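Side-chain contacts in sugar ABC transporter, sugar-binding protein (PDB 2HEU), which probably captures a sugar outside the cell, as other extracellular solute-binding proteins do, and passes it to an ABC transporter for import: residues Lys99-Arg104 / Tyr314-Glu319; Asn178-Leu183 / Phe276-Lys281; Phe185-Gly190 / Gln285-Gly290; Glu319-Tyr324 / Thr332-Val337. All coordinates share one frame; numbering follows the deposited sequence.

Contact 1: Lys99-Arg104 / Tyr314-Glu319; sequences KDYLKR and YMTRPE. With NA (sodium ion), chain E.
R104 meets T316 where a 3-10 turn, 100-104, faces the break between helices 305-315 and 318-328, in one lobe of the bilobal fold of solute-binding proteins. One hydrogen bond joins the segments: NH1 of R104 donates to OG1 of T316 over 2.8 Å, with an N-H...O angle of 149°. The acceptor sits at the edge of the guanidinium, close to its plane, and the extended R104 chain meets the threonine side chain at about a right angle. T316 OG1 is also hydrogen-bonded to E313 O, so two partners fix the hydroxyl.

NE of R317 comes within 4.8 Å of R104 NH1, the two guanidinium planes lying 77° apart; these like charges are probably offset by E313, which forms salt bridges with both arginines. E44 pairs with R317 as well.

Apolar contact is slighter. T316 CG2 lies 4.2 Å from Y101 CD2, approaching the ring obliquely, while CB of K99 covers one ring face. With CG of Y101 between the backbone N and carbonyl carbon (chi1 59°), the ring reaches helix 305-315. Beyond this interface, the 3-10 turn supplies a ligand to sodium: K103 O binds the ion at 2.3 Å.

Contact 2: Asn178-Leu183 / Phe276-Lys281; sequences NGYNQL and FMIPGK
Y180 and L183, one turn apart on helix 178-189, face the irregular backbone that follows strand 273-276, and the two chains come nearest at L183 and I278, whose CA atoms are 7.0 Å apart. The contact rests on a single methyl group. CD1 of I278 enters between the two helix side chains, 3.6 Å from CD1 of Y180 and 3.9 Å from CD1 of L183. It approaches the tyrosine ring obliquely, nearest the CD1 side, and also comes within 4.1 Å of the leucine CB. The isoleucine reaches this far because its CG1-CD1 arm is fully extended: chi2 is 177°, carrying CD1 away from the backbone and on to the helix. The Y180 side chain crosses that arm at about a right angle, whereas L183 meets it at a slant.

All three residues are buried, and the contact between them is wholly apolar. The tyrosine still has a polar end to satisfy, and its OH is hydrogen-bonded to V220 O, which anchors the ring at its far end. Y129, on strand 129-134, touches both Y180 and L183; I131 of the same strand touches I278, and F152 from helix 149-161 packs on Y180. The arrangement is a helix-to-loop hydrophobic core contact, set where helix 178-189 packs beside the antiparallel sheet 253-257, 129-134 and 273-276 in one lobe of this solute-binding protein.

Contact 3: Phe185-Gly190 / Gln285-Gly290; sequences FATATG and QSLTVG
L287 packs against A186 and T187 on the last turns of helix 178-189. The apolar part centres on CD1 of the leucine, 3.8 Å from CB of A186 and 3.9 Å from CG2 of T187. The threonine and leucine side chains run past each other in opposite directions, and the T187 methyl also approaches the carbonyl O of Q285.

Polar contact across the interface goes through a water. It donates to the backbone O of T187 and to OE1 of Q285, each at 2.8 Å, tying the helix to the loop; E282 N is a further partner of that amide oxygen. T187 presents its methyl to the loop because OG1 lies between the backbone N and carbonyl carbon (chi1 63°), where it is hydrogen-bonded to L183 O and W149 NE1.

Within the helix end, F185 O accepts from both N and OG1 of T189, which approach from opposite faces of the carbonyl plane; the hydroxyl bond is 2.8 Å long. G190 then leaves the helix with positive phi, 107°.

L359 on strand 358-360 touches both A186 and L287, placing helix 178-189 against the two-stranded parallel sheet of 288-290 and 358-360, while helices 192-199 and 212-222 pack on F185.

Contact 4: Glu319-Tyr324 / Thr332-Val337; sequences EVMQKY and TAIEGV. With NA (sodium ion), chain E.
M321 projects from helix 318-328 into the curve of the loop 332-337, forming the close-packed part of this contact. Its CG lies 3.6 Å from OG1 of T332, 3.9 Å from CB of I334 and 3.8 Å from CG2 of V337. The methionine chain bends at chi2 (71°) and again at chi3, bringing CE to 3.8 Å from the same T332 oxygen. That hydroxyl has polar partners too: OG1 accepts from the backbone N of I334 at 3.1 Å, closing an ST turn, and is hydrogen-bonded to F124 O. M315, from helix 305-315, packs on M321 from outside the two segments.

The outer side is less buried. Partly exposed Q322 lays its amide alongside V337, sliding past the valine in the opposite direction, with CD 3.9 Å from CG1. G336, beyond it, is exposed. Here the chain makes a type II beta turn from I334 to V337, with G336 at positive phi (87°).

E335, second in the turn, does not touch the helix segment; its carboxylate chelates sodium through OE1 at 2.5 Å and OE2 at 2.4 Å. Three waters and K103 O complete the site: the loop that packs on helix 318-328 through I334 and V337 thus also carries the bidentate carboxylate of a six-coordinate sodium site.

In the fold
The contacts form two pairs, one in each lobe. Contacts 1 and 4 have centres 9 Å apart, share E319 and helix 318-328, and meet at the sodium ion; R104 O and E335 N are probably hydrogen-bonded between them. Contacts 2 and 3, with centres 6 Å apart, use successive parts of helix 178-189. Between the pairs the centres lie 27 to 32 Å apart. Along the chain, contacts 2 and 3 interleave their segments and fall wholly between the two halves of contact 1, while contact 4 follows. The chain thus leaves the sodium-bearing lobe, builds much of the other and returns, as expected of a solute-binding protein whose lobes probably close around sugar.

Contact 1: Lys99-Arg104 / Tyr314-Glu319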
loop_
_atom_site.group_PDB
_atom_site.type_symbol
_atom_site.label_atom_id
_atom_site.label_comp_id
_atom_site.label_asym_id
_atom_site.label_seq_id
_atom_site.Cartn_x
_atom_site.Cartn_y
_atom_site.Cartn_z
ATOM N N LYS A 99 -22.297 -6.766 9.716
ATOM C CA LYS A 99 -22.261 -5.641 10.651
ATOM C C LYS A 99 -22.761 -4.463 9.933
ATOM O O LYS A 99 -22.298 -4.135 8.830
ATOM C CB LYS A 99 -20.858 -5.406 11.135
ATOM C CG LYS A 99 -20.185 -6.502 11.883
ATOM C CD LYS A 99 -20.814 -6.876 13.188
ATOM C CE LYS A 99 -19.933 -7.897 13.893
ATOM N NZ LYS A 99 -20.661 -8.294 15.150
ATOM N N ASP A 100 -23.658 -3.732 10.540
ATOM C CA ASP A 100 -24.145 -2.518 9.922
ATOM C C ASP A 100 -23.000 -1.520 9.664
ATOM O O ASP A 100 -23.021 -0.820 8.626
ATOM C CB ASP A 100 -25.282 -1.883 10.725
ATOM C CG ASP A 100 -26.591 -2.720 10.711
ATOM O OD1 ASP A 100 -26.788 -3.658 9.921
ATOM O OD2 ASP A 100 -27.419 -2.382 11.531
ATOM N N TYR A 101 -22.044 -1.441 10.557
ATOM C CA TYR A 101 -20.991 -0.469 10.413
ATOM C C TYR A 101 -20.106 -0.766 9.190
ATOM O O TYR A 101 -19.418 0.124 8.694
ATOM C CB TYR A 101 -20.120 -0.373 11.706
ATOM C CG TYR A 101 -19.414 -1.582 12.215
ATOM C CD1 TYR A 101 -19.833 -2.149 13.407
ATOM C CD2 TYR A 101 -18.361 -2.158 11.556
ATOM C CE1 TYR A 101 -19.258 -3.257 13.887
ATOM C CE2 TYR A 101 -17.680 -3.242 12.047
ATOM C CZ TYR A 101 -18.116 -3.796 13.275
ATOM O OH TYR A 101 -17.433 -4.890 13.742
ATOM N N LEU A 102 -20.130 -2.013 8.710
ATOM C CA LEU A 102 -19.325 -2.340 7.518
ATOM C C LEU A 102 -19.841 -1.577 6.298
ATOM O O LEU A 102 -19.038 -1.321 5.363
ATOM C CB LEU A 102 -19.255 -3.843 7.315
ATOM C CG LEU A 102 -18.301 -4.416 6.318
ATOM C CD1 LEU A 102 -16.885 -4.040 6.672
ATOM C CD2 LEU A 102 -18.474 -5.883 6.148
ATOM N N LYS A 103 -21.095 -1.201 6.277
ATOM C CA LYS A 103 -21.656 -0.480 5.169
ATOM C C LYS A 103 -21.007 0.918 4.981
ATOM O O LYS A 103 -21.158 1.559 3.940
ATOM C CB LYS A 103 -23.165 -0.344 5.321
ATOM C CG LYS A 103 -23.871 -1.705 5.418
ATOM C CD LYS A 103 -23.482 -2.692 4.272
ATOM C CE LYS A 103 -23.703 -2.234 2.791
ATOM N NZ LYS A 103 -23.344 -3.281 1.670
ATOM N N ARG A 104 -20.288 1.396 6.002
ATOM C CA ARG A 104 -19.541 2.646 5.969
ATOM C C ARG A 104 -18.239 2.549 5.183
ATOM O O ARG A 104 -17.653 3.602 4.917
ATOM C CB ARG A 104 -19.299 3.207 7.366
ATOM C CG ARG A 104 -20.597 3.428 8.135
ATOM C CD ARG A 104 -20.339 3.654 9.583
ATOM N NE ARG A 104 -21.595 3.920 10.298
ATOM C CZ ARG A 104 -21.686 4.028 11.601
ATOM N NH1 ARG A 104 -20.588 3.898 12.314
ATOM N NH2 ARG A 104 -22.896 4.290 12.151
ATOM N N TYR A 314 -16.905 2.707 16.399
ATOM C CA TYR A 314 -16.581 4.053 16.676
ATOM C C TYR A 314 -15.628 4.616 15.601
ATOM O O TYR A 314 -15.833 5.746 15.113
ATOM C CB TYR A 314 -15.894 4.173 18.095
ATOM C CG TYR A 314 -15.678 5.542 18.560
ATOM C CD1 TYR A 314 -14.434 6.097 18.712
ATOM C CD2 TYR A 314 -16.749 6.338 18.938
ATOM C CE1 TYR A 314 -14.236 7.328 19.189
ATOM C CE2 TYR A 314 -16.576 7.623 19.447
ATOM C CZ TYR A 314 -15.322 8.112 19.546
ATOM O OH TYR A 314 -15.085 9.402 19.970
ATOM N N MET A 315 -14.616 3.826 15.225
ATOM C CA MET A 315 -13.655 4.302 14.243
ATOM C C MET A 315 -14.244 4.456 12.858
ATOM O O MET A 315 -13.663 5.184 12.016
ATOM C CB MET A 315 -12.446 3.359 14.257
ATOM C CG MET A 315 -11.207 3.898 13.518
ATOM S SD MET A 315 -10.402 5.088 14.548
ATOM C CE MET A 315 -10.479 5.702 13.587
ATOM N N THR A 316 -15.343 3.756 12.544
ATOM C CA THR A 316 -16.022 3.923 11.259
ATOM C C THR A 316 -16.858 5.222 11.142
ATOM O O THR A 316 -17.349 5.515 10.072
ATOM C CB THR A 316 -16.878 2.738 10.892
ATOM O OG1 THR A 316 -18.074 2.702 11.753
ATOM C CG2 THR A 316 -16.225 1.370 10.884
ATOM N N ARG A 317 -17.064 5.907 12.262
ATOM C CA ARG A 317 -17.847 7.128 12.212
ATOM C C ARG A 317 -17.035 8.229 11.512
ATOM O O ARG A 317 -15.847 8.374 11.791
ATOM C CB ARG A 317 -18.165 7.600 13.630
ATOM C CG ARG A 317 -19.038 6.639 14.377
ATOM C CD ARG A 317 -19.269 7.088 15.779
ATOM N NE ARG A 317 -20.015 6.120 16.520
ATOM C CZ ARG A 317 -20.465 6.291 17.759
ATOM N NH1 ARG A 317 -20.187 7.450 18.367
ATOM N NH2 ARG A 317 -21.048 5.321 18.378
ATOM N N PRO A 318 -17.629 9.026 10.621
ATOM C CA PRO A 318 -16.827 10.004 9.886
ATOM C C PRO A 318 -16.129 10.965 10.718
ATOM O O PRO A 318 -14.971 11.271 10.453
ATOM C CB PRO A 318 -17.888 10.702 9.002
ATOM C CG PRO A 318 -19.137 10.136 9.262
ATOM C CD PRO A 318 -19.036 8.985 10.194
ATOM N N GLU A 319 -16.762 11.451 11.819
ATOM C CA GLU A 319 -16.101 12.442 12.611
ATOM C C GLU A 319 -14.964 11.905 13.514
ATOM O O GLU A 319 -14.151 12.656 14.042
ATOM C CB GLU A 319 -17.215 13.114 13.515
ATOM C CG GLU A 319 -17.917 12.202 14.564
ATOM C CD GLU A 319 -19.033 11.300 14.046
ATOM O OE1 GLU A 319 -19.316 11.286 12.834
ATOM O OE2 GLU A 319 -19.796 10.756 14.897
HETATM NA NA NA E . -22.018 2.554 2.000
HETATM O O HOH W 1 -20.627 0.905 0.927
HETATM O O HOH W 2 -23.720 3.196 3.466
HETATM O O HOH W 3 -23.521 0.783 1.576
#

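Contact 2: Asn178-Leu183 / Phe276-Lys281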
loop_
_atom_site.group_PDB
_atom_site.type_symbol
_atom_site.label_atom_id
_atom_site.label_comp_id
_atom_site.label_asym_id
_atom_site.label_seq_id
_atom_site.Cartn_x
_atom_site.Cartn_y
_atom_site.Cartn_z
ATOM N N ASN A 178 8.861 -2.293 -6.111
ATOM C CA ASN A 178 7.816 -3.355 -6.153
ATOM C C ASN A 178 6.551 -2.795 -6.789
ATOM O O ASN A 178 5.998 -3.411 -7.714
ATOM C CB ASN A 178 7.584 -3.797 -4.694
ATOM C CG ASN A 178 6.650 -4.941 -4.601
ATOM O OD1 ASN A 178 5.895 -4.974 -3.514
ATOM N ND2 ASN A 178 6.686 -5.885 -5.423
ATOM N N GLY A 179 6.044 -1.640 -6.319
ATOM C CA GLY A 179 4.851 -1.123 -6.904
ATOM C C GLY A 179 4.974 -0.780 -8.358
ATOM O O GLY A 179 4.043 -0.936 -9.147
ATOM N N TYR A 180 6.155 -0.304 -8.788
ATOM C CA TYR A 180 6.387 0.096 -10.168
ATOM C C TYR A 180 6.189 -1.115 -11.094
ATOM O O TYR A 180 5.470 -1.034 -12.088
ATOM C CB TYR A 180 7.759 0.707 -10.311
ATOM C CG TYR A 180 8.004 1.312 -11.670
ATOM C CD1 TYR A 180 7.825 2.649 -11.926
ATOM C CD2 TYR A 180 8.407 0.528 -12.740
ATOM C CE1 TYR A 180 7.998 3.184 -13.189
ATOM C CE2 TYR A 180 8.587 1.029 -14.008
ATOM C CZ TYR A 180 8.382 2.354 -14.233
ATOM O OH TYR A 180 8.521 2.929 -15.473
ATOM N N ASN A 181 6.865 -2.204 -10.788
ATOM C CA ASN A 181 6.789 -3.369 -11.673
ATOM C C ASN A 181 5.447 -4.065 -11.550
ATOM O O ASN A 181 4.926 -4.609 -12.534
ATOM C CB ASN A 181 7.970 -4.286 -11.449
ATOM C CG ASN A 181 8.202 -5.250 -12.631
ATOM O OD1 ASN A 181 7.689 -4.984 -13.742
ATOM N ND2 ASN A 181 8.977 -6.276 -12.394
ATOM N N GLN A 182 4.846 -4.081 -10.364
ATOM C CA GLN A 182 3.476 -4.634 -10.298
ATOM C C GLN A 182 2.554 -3.856 -11.207
ATOM O O GLN A 182 1.702 -4.460 -11.876
ATOM C CB GLN A 182 2.969 -4.653 -8.857
ATOM C CG GLN A 182 3.714 -5.634 -8.000
ATOM C CD GLN A 182 3.032 -5.920 -6.685
ATOM O OE1 GLN A 182 1.835 -5.675 -6.519
ATOM N NE2 GLN A 182 3.781 -6.462 -5.760
ATOM N N LEU A 183 2.681 -2.548 -11.259
ATOM C CA LEU A 183 1.834 -1.690 -12.111
ATOM C C LEU A 183 2.217 -1.827 -13.599
ATOM O O LEU A 183 1.338 -1.703 -14.459
ATOM C CB LEU A 183 1.845 -0.276 -11.638
ATOM C CG LEU A 183 1.095 -0.072 -10.322
ATOM C CD1 LEU A 183 1.421 1.285 -9.697
ATOM C CD2 LEU A 183 -0.369 -0.223 -10.522
ATOM N N PHE A 276 1.486 11.381 -9.593
ATOM C CA PHE A 276 0.684 10.892 -10.685
ATOM C C PHE A 276 0.684 9.374 -10.657
ATOM O O PHE A 276 1.579 8.690 -10.152
ATOM C CB PHE A 276 1.066 11.469 -12.053
ATOM C CG PHE A 276 2.451 11.157 -12.564
ATOM C CD1 PHE A 276 2.718 9.981 -13.279
ATOM C CD2 PHE A 276 3.513 12.080 -12.447
ATOM C CE1 PHE A 276 3.971 9.763 -13.857
ATOM C CE2 PHE A 276 4.739 11.868 -13.001
ATOM C CZ PHE A 276 4.945 10.695 -13.721
ATOM N N MET A 277 -0.358 8.809 -11.228
ATOM C CA MET A 277 -0.481 7.356 -11.391
ATOM C C MET A 277 0.380 6.932 -12.589
ATOM O O MET A 277 0.416 7.595 -13.628
ATOM C CB MET A 277 -1.943 6.977 -11.659
ATOM C CG MET A 277 -2.816 7.283 -10.441
ATOM S SD MET A 277 -4.569 7.241 -10.793
ATOM C CE MET A 277 -4.628 5.549 -10.822
ATOM N N ILE A 278 0.978 5.774 -12.438
ATOM C CA ILE A 278 1.685 5.193 -13.596
ATOM C C ILE A 278 0.638 4.910 -14.666
ATOM O O ILE A 278 -0.384 4.291 -14.476
ATOM C CB ILE A 278 2.384 3.909 -13.160
ATOM C CG1 ILE A 278 3.541 4.270 -12.183
ATOM C CG2 ILE A 278 2.921 3.129 -14.371
ATOM C CD1 ILE A 278 4.290 3.077 -11.613
ATOM N N PRO A 279 0.915 5.427 -15.880
ATOM C CA PRO A 279 -0.040 5.300 -16.990
ATOM C C PRO A 279 -0.117 3.921 -17.491
ATOM O O PRO A 279 0.790 3.095 -17.354
ATOM C CB PRO A 279 0.396 6.350 -18.010
ATOM C CG PRO A 279 1.866 6.316 -17.787
ATOM C CD PRO A 279 2.046 6.295 -16.319
ATOM N N GLY A 280 -1.226 3.695 -18.176
ATOM C CA GLY A 280 -1.381 2.585 -19.006
ATOM C C GLY A 280 -1.004 2.816 -20.436
ATOM O O GLY A 280 -0.461 3.865 -20.781
ATOM N N LYS A 281 -1.242 1.857 -21.360
ATOM C CA LYS A 281 -0.869 2.069 -22.757
ATOM C C LYS A 281 -1.719 3.180 -23.374
ATOM O O LYS A 281 -1.230 4.019 -24.185
ATOM C CB LYS A 281 -1.020 0.806 -23.561
ATOM C CG LYS A 281 -0.622 0.872 -25.027
ATOM C CD LYS A 281 -0.717 -0.517 -25.610
ATOM C CE LYS A 281 -0.368 -0.666 -27.065
ATOM N NZ LYS A 281 -0.560 -2.157 -27.505
#

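Contact 3: Phe185-Gly190 / Gln285-Gly290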
loop_
_atom_site.group_PDB
_atom_site.type_symbol
_atom_site.label_atom_id
_atom_site.label_comp_id
_atom_site.label_asym_id
_atom_site.label_seq_id
_atom_site.Cartn_x
_atom_site.Cartn_y
_atom_site.Cartn_z
ATOM N N PHE A 185 3.086 -4.737 -14.902
ATOM C CA PHE A 185 2.334 -5.917 -15.281
ATOM C C PHE A 185 0.854 -5.653 -15.271
ATOM O O PHE A 185 0.127 -6.181 -16.151
ATOM C CB PHE A 185 2.660 -7.106 -14.382
ATOM C CG PHE A 185 3.959 -7.779 -14.715
ATOM C CD1 PHE A 185 5.055 -7.746 -13.875
ATOM C CD2 PHE A 185 4.082 -8.507 -15.897
ATOM C CE1 PHE A 185 6.251 -8.376 -14.203
ATOM C CE2 PHE A 185 5.252 -9.130 -16.253
ATOM C CZ PHE A 185 6.347 -9.080 -15.390
ATOM N N ALA A 186 0.304 -4.912 -14.296
ATOM C CA ALA A 186 -1.145 -4.694 -14.267
ATOM C C ALA A 186 -1.609 -3.906 -15.459
ATOM O O ALA A 186 -2.604 -4.242 -16.083
ATOM C CB ALA A 186 -1.501 -4.007 -12.929
ATOM N N THR A 187 -0.891 -2.838 -15.797
ATOM C CA THR A 187 -1.296 -2.062 -17.001
ATOM C C THR A 187 -1.113 -2.886 -18.251
ATOM O O THR A 187 -1.875 -2.759 -19.211
ATOM C CB THR A 187 -0.599 -0.697 -17.073
ATOM O OG1 THR A 187 0.815 -0.839 -17.196
ATOM C CG2 THR A 187 -0.978 0.235 -15.930
ATOM N N ALA A 188 -0.090 -3.708 -18.315
ATOM C CA ALA A 188 0.131 -4.545 -19.507
ATOM C C ALA A 188 -0.963 -5.602 -19.730
ATOM O O ALA A 188 -1.249 -5.987 -20.861
ATOM C CB ALA A 188 1.471 -5.236 -19.432
ATOM N N THR A 189 -1.544 -6.081 -18.640
ATOM C CA THR A 189 -2.511 -7.184 -18.680
ATOM C C THR A 189 -3.975 -6.806 -18.520
ATOM O O THR A 189 -4.856 -7.622 -18.790
ATOM C CB THR A 189 -2.157 -8.227 -17.622
ATOM O OG1 THR A 189 -2.302 -7.656 -16.326
ATOM C CG2 THR A 189 -0.806 -8.856 -17.795
ATOM N N GLY A 190 -4.221 -5.624 -18.042
ATOM C CA GLY A 190 -5.582 -5.086 -17.835
ATOM C C GLY A 190 -6.007 -4.999 -16.410
ATOM O O GLY A 190 -7.178 -4.576 -16.212
ATOM N N GLN A 285 -6.285 4.452 -18.627
ATOM C CA GLN A 285 -5.888 3.120 -18.204
ATOM C C GLN A 285 -4.912 3.134 -17.015
ATOM O O GLN A 285 -4.385 2.063 -16.659
ATOM C CB GLN A 285 -5.289 2.373 -19.382
ATOM C CG GLN A 285 -6.427 2.105 -20.439
ATOM C CD GLN A 285 -5.919 1.282 -21.573
ATOM O OE1 GLN A 285 -4.732 0.982 -21.701
ATOM N NE2 GLN A 285 -6.839 0.837 -22.410
ATOM N N SER A 286 -4.592 4.264 -16.465
ATOM C CA SER A 286 -3.670 4.301 -15.358
ATOM C C SER A 286 -4.213 3.600 -14.155
ATOM O O SER A 286 -5.423 3.535 -13.921
ATOM C CB SER A 286 -3.274 5.736 -15.034
ATOM O OG SER A 286 -4.438 6.420 -14.530
ATOM N N LEU A 287 -3.308 3.082 -13.314
ATOM C CA LEU A 287 -3.665 2.278 -12.156
ATOM C C LEU A 287 -2.781 2.675 -10.976
ATOM O O LEU A 287 -1.684 3.198 -11.162
ATOM C CB LEU A 287 -3.448 0.801 -12.453
ATOM C CG LEU A 287 -4.309 0.178 -13.521
ATOM C CD1 LEU A 287 -3.903 -1.235 -13.836
ATOM C CD2 LEU A 287 -5.838 0.204 -13.136
ATOM N N THR A 288 -3.258 2.368 -9.781
ATOM C CA THR A 288 -2.421 2.360 -8.591
ATOM C C THR A 288 -2.605 1.015 -7.870
ATOM O O THR A 288 -3.449 0.210 -8.262
ATOM C CB THR A 288 -2.680 3.598 -7.716
ATOM O OG1 THR A 288 -1.691 3.638 -6.677
ATOM C CG2 THR A 288 -4.034 3.611 -7.065
ATOM N N VAL A 289 -1.768 0.799 -6.875
ATOM C CA VAL A 289 -1.755 -0.451 -6.112
ATOM C C VAL A 289 -1.497 -0.097 -4.661
ATOM O O VAL A 289 -0.809 0.857 -4.364
ATOM C CB VAL A 289 -0.662 -1.425 -6.659
ATOM C CG1 VAL A 289 0.734 -0.862 -6.576
ATOM C CG2 VAL A 289 -0.773 -2.785 -5.996
ATOM N N GLY A 290 -2.108 -0.876 -3.769
ATOM C CA GLY A 290 -1.913 -0.689 -2.360
ATOM C C GLY A 290 -2.804 -1.611 -1.599
ATOM O O GLY A 290 -3.512 -2.460 -2.183
HETATM O O HOH W 4 -2.841 -0.279 -20.042
#

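Contact 4: Glu319-Tyr324 / Thr332-Val337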
loop_
_atom_site.group_PDB
_atom_site.type_symbol
_atom_site.label_atom_id
_atom_site.label_comp_id
_atom_site.label_asym_id
_atom_site.label_seq_id
_atom_site.Cartn_x
_atom_site.Cartn_y
_atom_site.Cartn_z
ATOM N N GLU A 319 -16.762 11.451 11.819
ATOM C CA GLU A 319 -16.101 12.442 12.611
ATOM C C GLU A 319 -14.964 11.905 13.514
ATOM O O GLU A 319 -14.151 12.656 14.042
ATOM C CB GLU A 319 -17.215 13.114 13.515
ATOM C CG GLU A 319 -17.917 12.202 14.564
ATOM C CD GLU A 319 -19.033 11.300 14.046
ATOM O OE1 GLU A 319 -19.316 11.286 12.834
ATOM O OE2 GLU A 319 -19.796 10.756 14.897
ATOM N N VAL A 320 -14.956 10.608 13.671
ATOM C CA VAL A 320 -13.836 9.950 14.390
ATOM C C VAL A 320 -12.678 9.640 13.415
ATOM O O VAL A 320 -11.561 10.092 13.666
ATOM C CB VAL A 320 -14.279 8.640 15.089
ATOM C CG1 VAL A 320 -13.161 8.001 15.795
ATOM C CG2 VAL A 320 -15.445 8.977 16.098
ATOM N N MET A 321 -13.007 9.016 12.316
ATOM C CA MET A 321 -12.043 8.755 11.264
ATOM C C MET A 321 -11.379 10.045 10.842
ATOM O O MET A 321 -10.169 10.082 10.548
ATOM C CB MET A 321 -12.662 7.957 10.129
ATOM C CG MET A 321 -11.653 7.603 9.024
ATOM S SD MET A 321 -10.516 6.323 9.701
ATOM C CE MET A 321 -9.095 6.897 9.012
ATOM N N GLN A 322 -12.144 11.177 10.791
ATOM C CA GLN A 322 -11.552 12.431 10.409
ATOM C C GLN A 322 -10.318 12.801 11.249
ATOM O O GLN A 322 -9.353 13.375 10.729
ATOM C CB GLN A 322 -12.566 13.562 10.542
ATOM C CG GLN A 322 -12.170 14.888 9.872
ATOM C CD GLN A 322 -12.269 14.831 8.384
ATOM O OE1 GLN A 322 -11.238 15.014 7.608
ATOM N NE2 GLN A 322 -13.412 14.521 7.921
ATOM N N LYS A 323 -10.388 12.516 12.564
ATOM C CA LYS A 323 -9.320 12.871 13.415
ATOM C C LYS A 323 -8.045 12.157 12.997
ATOM O O LYS A 323 -6.990 12.775 12.995
ATOM C CB LYS A 323 -9.641 12.520 14.870
ATOM C CG LYS A 323 -10.534 13.516 15.543
ATOM C CD LYS A 323 -10.498 13.407 17.060
ATOM C CE LYS A 323 -11.548 14.390 17.648
ATOM N NZ LYS A 323 -11.284 14.512 19.128
ATOM N N TYR A 324 -8.150 10.869 12.720
ATOM C CA TYR A 324 -6.997 10.098 12.268
ATOM C C TYR A 324 -6.513 10.565 10.908
ATOM O O TYR A 324 -5.327 10.813 10.692
ATOM C CB TYR A 324 -7.394 8.590 12.203
ATOM C CG TYR A 324 -6.263 7.695 11.822
ATOM C CD1 TYR A 324 -5.526 7.023 12.757
ATOM C CD2 TYR A 324 -5.979 7.454 10.455
ATOM C CE1 TYR A 324 -4.498 6.118 12.359
ATOM C CE2 TYR A 324 -4.991 6.628 10.116
ATOM C CZ TYR A 324 -4.211 6.000 11.020
ATOM O OH TYR A 324 -3.206 5.114 10.643
ATOM N N THR A 332 -8.651 7.157 2.900
ATOM C CA THR A 332 -9.580 6.444 3.712
ATOM C C THR A 332 -10.751 5.873 2.955
ATOM O O THR A 332 -11.376 6.571 2.114
ATOM C CB THR A 332 -10.035 7.265 4.959
ATOM O OG1 THR A 332 -10.982 6.474 5.722
ATOM C CG2 THR A 332 -10.729 8.513 4.605
ATOM N N ALA A 333 -11.144 4.637 3.278
ATOM C CA ALA A 333 -12.269 4.027 2.708
ATOM C C ALA A 333 -13.569 4.344 3.444
ATOM O O ALA A 333 -14.649 3.843 3.085
ATOM C CB ALA A 333 -12.111 2.487 2.650
ATOM N N ILE A 334 -13.505 5.129 4.494
ATOM C CA ILE A 334 -14.689 5.406 5.328
ATOM C C ILE A 334 -15.508 6.546 4.730
ATOM O O ILE A 334 -14.997 7.652 4.473
ATOM C CB ILE A 334 -14.238 5.717 6.733
ATOM C CG1 ILE A 334 -13.547 4.481 7.378
ATOM C CG2 ILE A 334 -15.445 6.198 7.611
ATOM C CD1 ILE A 334 -14.314 3.212 7.424
ATOM N N GLU A 335 -16.774 6.287 4.505
ATOM C CA GLU A 335 -17.673 7.212 3.908
ATOM C C GLU A 335 -17.782 8.420 4.805
ATOM O O GLU A 335 -17.795 8.349 6.044
ATOM C CB GLU A 335 -18.985 6.493 3.545
ATOM C CG GLU A 335 -18.806 5.354 2.464
ATOM C CD GLU A 335 -20.004 4.471 2.271
ATOM O OE1 GLU A 335 -20.944 4.563 3.116
ATOM O OE2 GLU A 335 -20.092 3.720 1.268
ATOM N N GLY A 336 -17.927 9.580 4.180
ATOM C CA GLY A 336 -18.206 10.806 4.899
ATOM C C GLY A 336 -17.050 11.629 5.447
ATOM O O GLY A 336 -17.269 12.679 6.032
ATOM N N VAL A 337 -15.803 11.135 5.277
ATOM C CA VAL A 337 -14.631 11.866 5.722
ATOM C C VAL A 337 -14.311 12.946 4.663
ATOM O O VAL A 337 -14.326 12.657 3.480
ATOM C CB VAL A 337 -13.467 10.875 5.889
ATOM C CG1 VAL A 337 -12.242 11.614 6.247
ATOM C CG2 VAL A 337 -13.876 9.869 6.980
HETATM NA NA NA E . -22.018 2.554 2.000
HETATM O O HOH W 1 -20.627 0.905 0.927
HETATM O O HOH W 2 -23.720 3.196 3.466
HETATM O O HOH W 3 -23.521 0.783 1.576
#